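Hypothetical protein TT0907 (PDB 1WDI) probably transfers and isomerises the ribose of S-adenosylmethionine onto preQ1-modified tRNA to make epoxyqueuosine, a late step of queuosine biosynthesis. Local coordinates at residues R262-A267 and V272-G277; V57-E62 and E241-A246; K43-L48 and A296-F301. All blocks are in the same frame, centred on the assembly; numbering follows the deposited sequence.

Contact 1: R262-A267 and V272-G277; sequences RALESA and VGVVAG
With CG1 anti to the backbone N (chi1 168°), V274 sets that methyl against CB of A267, 3.9 Å away, while its other branch, CG2, lies 3.8 Å from the carbonyl O of L264. V275 is turned differently: its CG2 stands between its own backbone N and carbonyl carbon and comes to 3.4 Å from the carbonyl O of A267. That oxygen is the polar centre of the contact. It accepts the backbone N-H of V275 at 3.0 Å, nearly straight at 161° but tilted 34° from the carbonyl plane, and CA of V274 adds a CH...O approach at 3.5 Å. A tight beta hairpin of the two-residue strands 268-269 and 273-274 follows helix 258-266 and brings V274 and V275 back over its C-terminal end; V272 and G273 both face R269 in a classic beta bulge. G273 has a positive phi, where a side chain would run into the carbonyl O of the residue before. Beyond the pair, helix 237-248 touches V274, Y233 and I235 of strand 231-235 pack on A267, and L207 of strand 203-211 lies against L264.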
loop_
_atom_site.group_PDB
_atom_site.type_symbol
_atom_site.label_atom_id
_atom_site.label_comp_id
_atom_site.label_asym_id
_atom_site.label_seq_id
_atom_site.Cartn_x
_atom_site.Cartn_y
_atom_site.Cartn_z
ATOM N N ARG A 262 1.833 -4.973 7.274
ATOM C CA ARG A 262 0.628 -5.778 7.476
ATOM C C ARG A 262 0.680 -7.120 6.750
ATOM O O ARG A 262 0.256 -8.139 7.288
ATOM C CB ARG A 262 -0.607 -4.990 7.022
ATOM C CG ARG A 262 -0.861 -3.711 7.819
ATOM C CD ARG A 262 -1.944 -2.861 7.166
ATOM N NE ARG A 262 -3.197 -3.594 7.031
ATOM C CZ ARG A 262 -4.291 -3.112 6.450
ATOM N NH1 ARG A 262 -4.293 -1.885 5.945
ATOM N NH2 ARG A 262 -5.386 -3.858 6.374
ATOM N N ALA A 263 1.200 -7.122 5.527
ATOM C CA ALA A 263 1.286 -8.357 4.764
ATOM C C ALA A 263 2.283 -9.328 5.394
ATOM O O ALA A 263 1.950 -10.491 5.625
ATOM C CB ALA A 263 1.666 -8.062 3.316
ATOM N N LEU A 264 3.496 -8.858 5.687
ATOM C CA LEU A 264 4.514 -9.722 6.291
ATOM C C LEU A 264 4.085 -10.285 7.650
ATOM O O LEU A 264 4.219 -11.485 7.903
ATOM C CB LEU A 264 5.843 -8.973 6.447
ATOM C CG LEU A 264 6.583 -8.584 5.158
ATOM C CD1 LEU A 264 7.849 -7.783 5.502
ATOM C CD2 LEU A 264 6.956 -9.854 4.384
ATOM N N GLU A 265 3.574 -9.429 8.530
ATOM C CA GLU A 265 3.151 -9.892 9.849
ATOM C C GLU A 265 1.965 -10.862 9.765
ATOM O O GLU A 265 1.879 -11.810 10.535
ATOM C CB GLU A 265 2.806 -8.695 10.746
ATOM C CG GLU A 265 4.004 -7.791 11.103
ATOM C CD GLU A 265 5.078 -8.491 11.935
ATOM O OE1 GLU A 265 4.726 -9.318 12.801
ATOM O OE2 GLU A 265 6.280 -8.202 11.746
ATOM N N SER A 266 1.061 -10.631 8.821
ATOM C CA SER A 266 -0.095 -11.508 8.650
ATOM C C SER A 266 0.297 -12.870 8.065
ATOM O O SER A 266 -0.361 -13.880 8.324
ATOM C CB SER A 266 -1.122 -10.851 7.733
ATOM O OG SER A 266 -2.135 -11.781 7.381
ATOM N N ALA A 267 1.372 -12.888 7.284
ATOM C CA ALA A 267 1.848 -14.111 6.639
ATOM C C ALA A 267 2.778 -14.943 7.512
ATOM O O ALA A 267 3.211 -16.018 7.108
ATOM C CB ALA A 267 2.551 -13.762 5.333
ATOM N N VAL A 272 7.464 -21.632 11.419
ATOM C CA VAL A 272 7.717 -21.626 9.983
ATOM C C VAL A 272 8.365 -20.338 9.488
ATOM O O VAL A 272 9.382 -20.369 8.796
ATOM C CB VAL A 272 6.401 -21.825 9.185
ATOM C CG1 VAL A 272 6.677 -21.741 7.686
ATOM C CG2 VAL A 272 5.770 -23.163 9.537
ATOM N N GLY A 273 7.762 -19.210 9.849
ATOM C CA GLY A 273 8.248 -17.920 9.402
ATOM C C GLY A 273 7.188 -17.403 8.442
ATOM O O GLY A 273 6.030 -17.807 8.537
ATOM N N VAL A 274 7.573 -16.531 7.515
ATOM C CA VAL A 274 6.632 -15.978 6.544
ATOM C C VAL A 274 6.359 -17.013 5.455
ATOM O O VAL A 274 7.296 -17.592 4.902
ATOM C CB VAL A 274 7.204 -14.685 5.897
ATOM C CG1 VAL A 274 6.368 -14.277 4.687
ATOM C CG2 VAL A 274 7.228 -13.557 6.930
ATOM N N VAL A 275 5.085 -17.247 5.147
ATOM C CA VAL A 275 4.738 -18.226 4.117
ATOM C C VAL A 275 4.465 -17.581 2.767
ATOM O O VAL A 275 3.854 -16.511 2.678
ATOM C CB VAL A 275 3.494 -19.086 4.510
ATOM C CG1 VAL A 275 3.782 -19.869 5.781
ATOM C CG2 VAL A 275 2.277 -18.210 4.696
ATOM N N ALA A 276 4.932 -18.245 1.714
ATOM C CA ALA A 276 4.746 -17.771 0.350
ATOM C C ALA A 276 3.304 -17.938 -0.092
ATOM O O ALA A 276 2.581 -18.792 0.423
ATOM C CB ALA A 276 5.662 -18.541 -0.596
ATOM N N GLY A 277 2.879 -17.106 -1.036
ATOM C CA GLY A 277 1.531 -17.226 -1.541
ATOM C C GLY A 277 0.553 -16.128 -1.192
ATOM O O GLY A 277 0.898 -15.106 -0.589
#

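Contact 2: V57-E62 and E241-A246; sequences VLVFNE and EAVNRA
This is a buried, largely apolar helix-on-sheet contact: helix 237-248 lies over one face of the large mixed sheet, above the start of the long strand 57-73. V57 and V59 of the strand meet A246 and V243 of the helix, with no hydrogen bond between the two segments. The short axes pass 9.8 Å apart and run roughly antiparallel, 146° between their directions. The tightest touch is at V57, whose CG2 lies 3.6 Å from CB of A246; that methyl is anti to the carbonyl carbon and beside the backbone N, because CG1 takes the place anti to N (chi1 180°). The same CG2 is 4.4 Å from the carbonyl O of A242, one helical turn before A246, so the valine methyl rests near the backbone of one turn and the methyl of the next. This is alpha/beta packing: from helix 237-248 on the sheet face the chain enters 253-256, the parallel neighbour of 57-73, and helix 258-266 follows on the same face. Two residues along the strand from V57, V59 repeats the same rotamer and offers CG2 to CG2 of V243 at 4.2 Å, a looser methyl-to-methyl touch in which the two side chains cross at about a right angle. A pair of valines two apart on a strand puts both on one face, while L58 and F60 point to the other, where F60 stacks on F206 and meets F189 edge-to-face. The strand itself is interior to the sheet, paired in parallel with both 203-211 and 253-256. Around the contact, R205 of strand 203-211 touches V57 and A242, R251 touches V57 and A246, and V260 of helix 258-266 continues the same apolar layer beside V59.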
loop_
_atom_site.group_PDB
_atom_site.type_symbol
_atom_site.label_atom_id
_atom_site.label_comp_id
_atom_site.label_asym_id
_atom_site.label_seq_id
_atom_site.Cartn_x
_atom_site.Cartn_y
_atom_site.Cartn_z
ATOM N N VAL A 57 17.413 -6.418 4.230
ATOM C CA VAL A 57 16.435 -6.825 3.237
ATOM C C VAL A 57 15.331 -5.777 3.230
ATOM O O VAL A 57 14.572 -5.647 4.196
ATOM C CB VAL A 57 15.818 -8.199 3.559
ATOM C CG1 VAL A 57 14.794 -8.565 2.490
ATOM C CG2 VAL A 57 16.907 -9.252 3.629
ATOM N N LEU A 58 15.260 -5.029 2.138
ATOM C CA LEU A 58 14.265 -3.979 1.974
ATOM C C LEU A 58 13.081 -4.575 1.208
ATOM O O LEU A 58 13.225 -5.016 0.066
ATOM C CB LEU A 58 14.894 -2.819 1.200
ATOM C CG LEU A 58 14.407 -1.379 1.367
ATOM C CD1 LEU A 58 14.315 -1.009 2.838
ATOM C CD2 LEU A 58 15.382 -0.450 0.650
ATOM N N VAL A 59 11.919 -4.599 1.850
ATOM C CA VAL A 59 10.717 -5.160 1.244
ATOM C C VAL A 59 9.700 -4.067 0.903
ATOM O O VAL A 59 9.289 -3.291 1.774
ATOM C CB VAL A 59 10.056 -6.202 2.193
ATOM C CG1 VAL A 59 8.875 -6.874 1.509
ATOM C CG2 VAL A 59 11.077 -7.250 2.601
ATOM N N PHE A 60 9.310 -4.021 -0.371
ATOM C CA PHE A 60 8.347 -3.050 -0.887
ATOM C C PHE A 60 7.080 -3.764 -1.318
ATOM O O PHE A 60 7.021 -4.993 -1.374
ATOM C CB PHE A 60 8.855 -2.350 -2.157
ATOM C CG PHE A 60 10.192 -1.685 -2.019
ATOM C CD1 PHE A 60 11.363 -2.436 -2.004
ATOM C CD2 PHE A 60 10.281 -0.301 -1.970
ATOM C CE1 PHE A 60 12.610 -1.810 -1.946
ATOM C CE2 PHE A 60 11.530 0.337 -1.909
ATOM C CZ PHE A 60 12.689 -0.422 -1.900
ATOM N N ASN A 61 6.073 -2.976 -1.662
ATOM C CA ASN A 61 4.838 -3.540 -2.165
ATOM C C ASN A 61 4.619 -2.940 -3.550
ATOM O O ASN A 61 4.834 -1.748 -3.764
ATOM C CB ASN A 61 3.662 -3.204 -1.241
ATOM C CG ASN A 61 2.907 -1.966 -1.675
ATOM O OD1 ASN A 61 2.176 -1.986 -2.668
ATOM N ND2 ASN A 61 3.078 -0.875 -0.932
ATOM N N GLU A 62 4.241 -3.776 -4.503
ATOM C CA GLU A 62 3.947 -3.294 -5.844
ATOM C C GLU A 62 2.525 -3.743 -6.118
ATOM O O GLU A 62 2.233 -4.936 -6.110
ATOM C CB GLU A 62 4.909 -3.881 -6.884
ATOM C CG GLU A 62 5.110 -5.384 -6.814
ATOM C CD GLU A 62 5.932 -5.912 -7.979
ATOM O OE1 GLU A 62 6.929 -5.258 -8.358
ATOM O OE2 GLU A 62 5.585 -6.984 -8.513
ATOM N N GLU A 241 11.168 -16.723 1.019
ATOM C CA GLU A 241 12.430 -17.405 1.277
ATOM C C GLU A 241 13.533 -16.437 1.719
ATOM O O GLU A 241 14.306 -16.740 2.632
ATOM C CB GLU A 241 12.870 -18.184 0.029
ATOM C CG GLU A 241 14.212 -18.879 0.165
ATOM C CD GLU A 241 14.501 -19.812 -0.992
ATOM O OE1 GLU A 241 14.113 -19.488 -2.134
ATOM O OE2 GLU A 241 15.125 -20.869 -0.765
ATOM N N ALA A 242 13.597 -15.273 1.083
ATOM C CA ALA A 242 14.619 -14.279 1.421
ATOM C C ALA A 242 14.418 -13.686 2.820
ATOM O O ALA A 242 15.386 -13.418 3.536
ATOM C CB ALA A 242 14.627 -13.161 0.379
ATOM N N VAL A 243 13.164 -13.483 3.204
ATOM C CA VAL A 243 12.855 -12.925 4.517
ATOM C C VAL A 243 13.190 -13.922 5.623
ATOM O O VAL A 243 13.786 -13.562 6.642
ATOM C CB VAL A 243 11.360 -12.526 4.618
ATOM C CG1 VAL A 243 10.976 -12.265 6.065
ATOM C CG2 VAL A 243 11.105 -11.274 3.779
ATOM N N ASN A 244 12.819 -15.180 5.422
ATOM C CA ASN A 244 13.091 -16.193 6.430
ATOM C C ASN A 244 14.575 -16.489 6.574
ATOM O O ASN A 244 15.067 -16.683 7.686
ATOM C CB ASN A 244 12.306 -17.469 6.121
ATOM C CG ASN A 244 10.812 -17.238 6.144
ATOM O OD1 ASN A 244 10.315 -16.456 6.957
ATOM N ND2 ASN A 244 10.084 -17.914 5.258
ATOM N N ARG A 245 15.302 -16.513 5.461
ATOM C CA ARG A 245 16.738 -16.763 5.530
ATOM C C ARG A 245 17.414 -15.584 6.243
ATOM O O ARG A 245 18.324 -15.770 7.046
ATOM C CB ARG A 245 17.310 -16.957 4.114
ATOM C CG ARG A 245 18.806 -17.259 4.055
ATOM C CD ARG A 245 19.174 -17.982 2.752
ATOM N NE ARG A 245 18.531 -17.351 1.602
ATOM C CZ ARG A 245 18.961 -16.240 1.012
ATOM N NH1 ARG A 245 20.055 -15.631 1.449
ATOM N NH2 ARG A 245 18.272 -15.716 0.006
ATOM N N ALA A 246 16.965 -14.368 5.956
ATOM C CA ALA A 246 17.541 -13.183 6.597
ATOM C C ALA A 246 17.351 -13.256 8.114
ATOM O O ALA A 246 18.280 -12.990 8.882
ATOM C CB ALA A 246 16.891 -11.919 6.049
#

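Contact 3: K43-L48 and A296-F301; sequences KRVRDL and ALFTNF
F298, on strand 296-300 of the large mixed sheet, reaches V45 and L48 where a 3-10 turn follows strand 40-44. The sheet strand lies between parallel 253-256 and antiparallel 341-344, and its segment begins with A296, whose backbone bonds to A255; L297 then pairs with I344, its side chain on V261 of helix 258-266. F298 comes next and turns to the other face, with CG anti to the backbone N (chi1 179°), which carries the ring out from the strand toward the turn. Its CZ lies 4.0 Å from both CG1 and CG2 of V45, so both methyls meet the tip atom of the ring, the two side chains crossing at about a right angle. Nearer the ring's root, CD1 of F298 is 4.3 Å from CD1 of L48; V45 and L48 both approach the ring obliquely. F189 meets the same ring edge-to-face and also touches L48. T299, again on the helix side, and N300 hold a citrate, probably from the crystallisation liquor, through OG1 and the backbone N; OD1 of N300 also bonds H188. F301 packs against F335 and Y333. On the opposing segment the turn is tied by its own polar bonds: D47 N to the O of R44 at 2.8 Å, and R44 N to OD2 of D47 at 3.1 Å, met on the anti side of the carboxylate.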
loop_
_atom_site.group_PDB
_atom_site.type_symbol
_atom_site.label_atom_id
_atom_site.label_comp_id
_atom_site.label_asym_id
_atom_site.label_seq_id
_atom_site.Cartn_x
_atom_site.Cartn_y
_atom_site.Cartn_z
ATOM N N LYS A 43 17.332 14.070 8.076
ATOM C CA LYS A 43 17.936 13.801 6.777
ATOM C C LYS A 43 16.963 13.969 5.622
ATOM O O LYS A 43 15.955 14.673 5.716
ATOM C CB LYS A 43 18.467 12.360 6.757
ATOM C CG LYS A 43 19.567 12.065 7.780
ATOM C CD LYS A 43 20.922 12.545 7.274
ATOM C CE LYS A 43 21.982 12.482 8.366
ATOM N NZ LYS A 43 23.330 12.846 7.837
ATOM N N ARG A 44 17.307 13.317 4.520
ATOM C CA ARG A 44 16.487 13.297 3.321
ATOM C C ARG A 44 16.399 11.830 2.936
ATOM O O ARG A 44 17.233 11.029 3.359
ATOM C CB ARG A 44 17.133 14.145 2.216
ATOM C CG ARG A 44 16.875 15.630 2.460
ATOM C CD ARG A 44 17.552 16.598 1.504
ATOM N NE ARG A 44 17.062 17.942 1.806
ATOM C CZ ARG A 44 17.550 19.071 1.308
ATOM N NH1 ARG A 44 18.570 19.049 0.459
ATOM N NH2 ARG A 44 17.017 20.227 1.667
ATOM N N VAL A 45 15.378 11.465 2.174
ATOM C CA VAL A 45 15.219 10.078 1.761
ATOM C C VAL A 45 16.466 9.571 1.043
ATOM O O VAL A 45 16.850 8.411 1.196
ATOM C CB VAL A 45 13.988 9.913 0.833
ATOM C CG1 VAL A 45 13.934 8.494 0.273
ATOM C CG2 VAL A 45 12.712 10.226 1.612
ATOM N N ARG A 46 17.112 10.441 0.271
ATOM C CA ARG A 46 18.308 10.020 -0.450
ATOM C C ARG A 46 19.428 9.567 0.492
ATOM O O ARG A 46 20.377 8.912 0.065
ATOM C CB ARG A 46 18.818 11.147 -1.360
ATOM C CG ARG A 46 19.518 12.283 -0.636
ATOM C CD ARG A 46 20.095 13.284 -1.633
ATOM N NE ARG A 46 20.853 12.631 -2.701
ATOM C CZ ARG A 46 22.038 12.046 -2.551
ATOM N NH1 ARG A 46 22.632 12.020 -1.365
ATOM N NH2 ARG A 46 22.635 11.485 -3.597
ATOM N N ASP A 47 19.313 9.899 1.778
ATOM C CA ASP A 47 20.337 9.509 2.747
ATOM C C ASP A 47 20.124 8.131 3.350
ATOM O O ASP A 47 20.929 7.669 4.162
ATOM C CB ASP A 47 20.419 10.532 3.879
ATOM C CG ASP A 47 20.923 11.864 3.406
ATOM O OD1 ASP A 47 21.945 11.869 2.704
ATOM O OD2 ASP A 47 20.304 12.898 3.734
ATOM N N LEU A 48 19.043 7.473 2.948
ATOM C CA LEU A 48 18.719 6.144 3.454
ATOM C C LEU A 48 19.898 5.157 3.482
ATOM O O LEU A 48 20.073 4.429 4.462
ATOM C CB LEU A 48 17.557 5.554 2.643
ATOM C CG LEU A 48 17.019 4.179 3.056
ATOM C CD1 LEU A 48 16.495 4.225 4.495
ATOM C CD2 LEU A 48 15.907 3.763 2.088
ATOM N N ALA A 296 12.615 -2.919 10.983
ATOM C CA ALA A 296 12.731 -1.473 10.806
ATOM C C ALA A 296 11.619 -1.048 9.873
ATOM O O ALA A 296 11.167 -1.843 9.055
ATOM C CB ALA A 296 14.101 -1.107 10.210
ATOM N N LEU A 297 11.190 0.202 9.981
ATOM C CA LEU A 297 10.090 0.684 9.157
ATOM C C LEU A 297 10.311 2.049 8.527
ATOM O O LEU A 297 10.642 3.011 9.219
ATOM C CB LEU A 297 8.802 0.741 9.995
ATOM C CG LEU A 297 7.551 1.332 9.331
ATOM C CD1 LEU A 297 7.147 0.469 8.139
ATOM C CD2 LEU A 297 6.400 1.386 10.345
ATOM N N PHE A 298 10.118 2.108 7.210
ATOM C CA PHE A 298 10.227 3.336 6.433
ATOM C C PHE A 298 8.759 3.618 6.127
ATOM O O PHE A 298 8.094 2.804 5.480
ATOM C CB PHE A 298 10.991 3.083 5.131
ATOM C CG PHE A 298 11.120 4.298 4.253
ATOM C CD1 PHE A 298 12.250 5.113 4.327
ATOM C CD2 PHE A 298 10.110 4.636 3.359
ATOM C CE1 PHE A 298 12.372 6.250 3.517
ATOM C CE2 PHE A 298 10.215 5.767 2.546
ATOM C CZ PHE A 298 11.353 6.577 2.626
ATOM N N THR A 299 8.245 4.754 6.583
ATOM C CA THR A 299 6.835 5.055 6.369
ATOM C C THR A 299 6.573 6.561 6.370
ATOM O O THR A 299 7.405 7.347 6.828
ATOM C CB THR A 299 5.991 4.371 7.487
ATOM O OG1 THR A 299 4.590 4.541 7.235
ATOM C CG2 THR A 299 6.336 4.964 8.837
ATOM N N ASN A 300 5.420 6.968 5.858
ATOM C CA ASN A 300 5.092 8.391 5.835
ATOM C C ASN A 300 4.702 8.885 7.221
ATOM O O ASN A 300 4.683 8.122 8.191
ATOM C CB ASN A 300 3.913 8.673 4.892
ATOM C CG ASN A 300 4.226 8.375 3.439
ATOM O OD1 ASN A 300 5.370 8.464 3.003
ATOM N ND2 ASN A 300 3.195 8.044 2.675
ATOM N N PHE A 301 4.404 10.178 7.298
ATOM C CA PHE A 301 3.939 10.798 8.532
ATOM C C PHE A 301 2.417 10.725 8.404
ATOM O O PHE A 301 1.826 11.303 7.485
ATOM C CB PHE A 301 4.405 12.256 8.627
ATOM C CG PHE A 301 5.844 12.409 9.063
ATOM C CD1 PHE A 301 6.866 12.556 8.124
ATOM C CD2 PHE A 301 6.175 12.391 10.419
ATOM C CE1 PHE A 301 8.199 12.684 8.528
ATOM C CE2 PHE A 301 7.506 12.516 10.836
ATOM C CZ PHE A 301 8.518 12.663 9.885
#

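In the fold
Contacts 1 and 2 adjoin, their centres 10 Å apart. N244 OD1 meets V274 N at 2.8 Å, a probable hydrogen bond, and V243 CG1 packs on V274 CG2 at 4.1 Å. L264 CD1 reaches V59 CG1 at 4.2 Å; V59, touched by both V243 and L264, is where helices 237-248 and 258-266 share one apolar layer over strand 57-73. Contact 3 stands about 18 Å from contact 2 between centres and reaches the same sheet; their nearest atoms are about 4 Å apart and the two do not touch. About 23 Å separates the centres of contacts 3 and 1. The citrate, probably from the crystallisation liquor, is bound at T299 and N300 of contact 3.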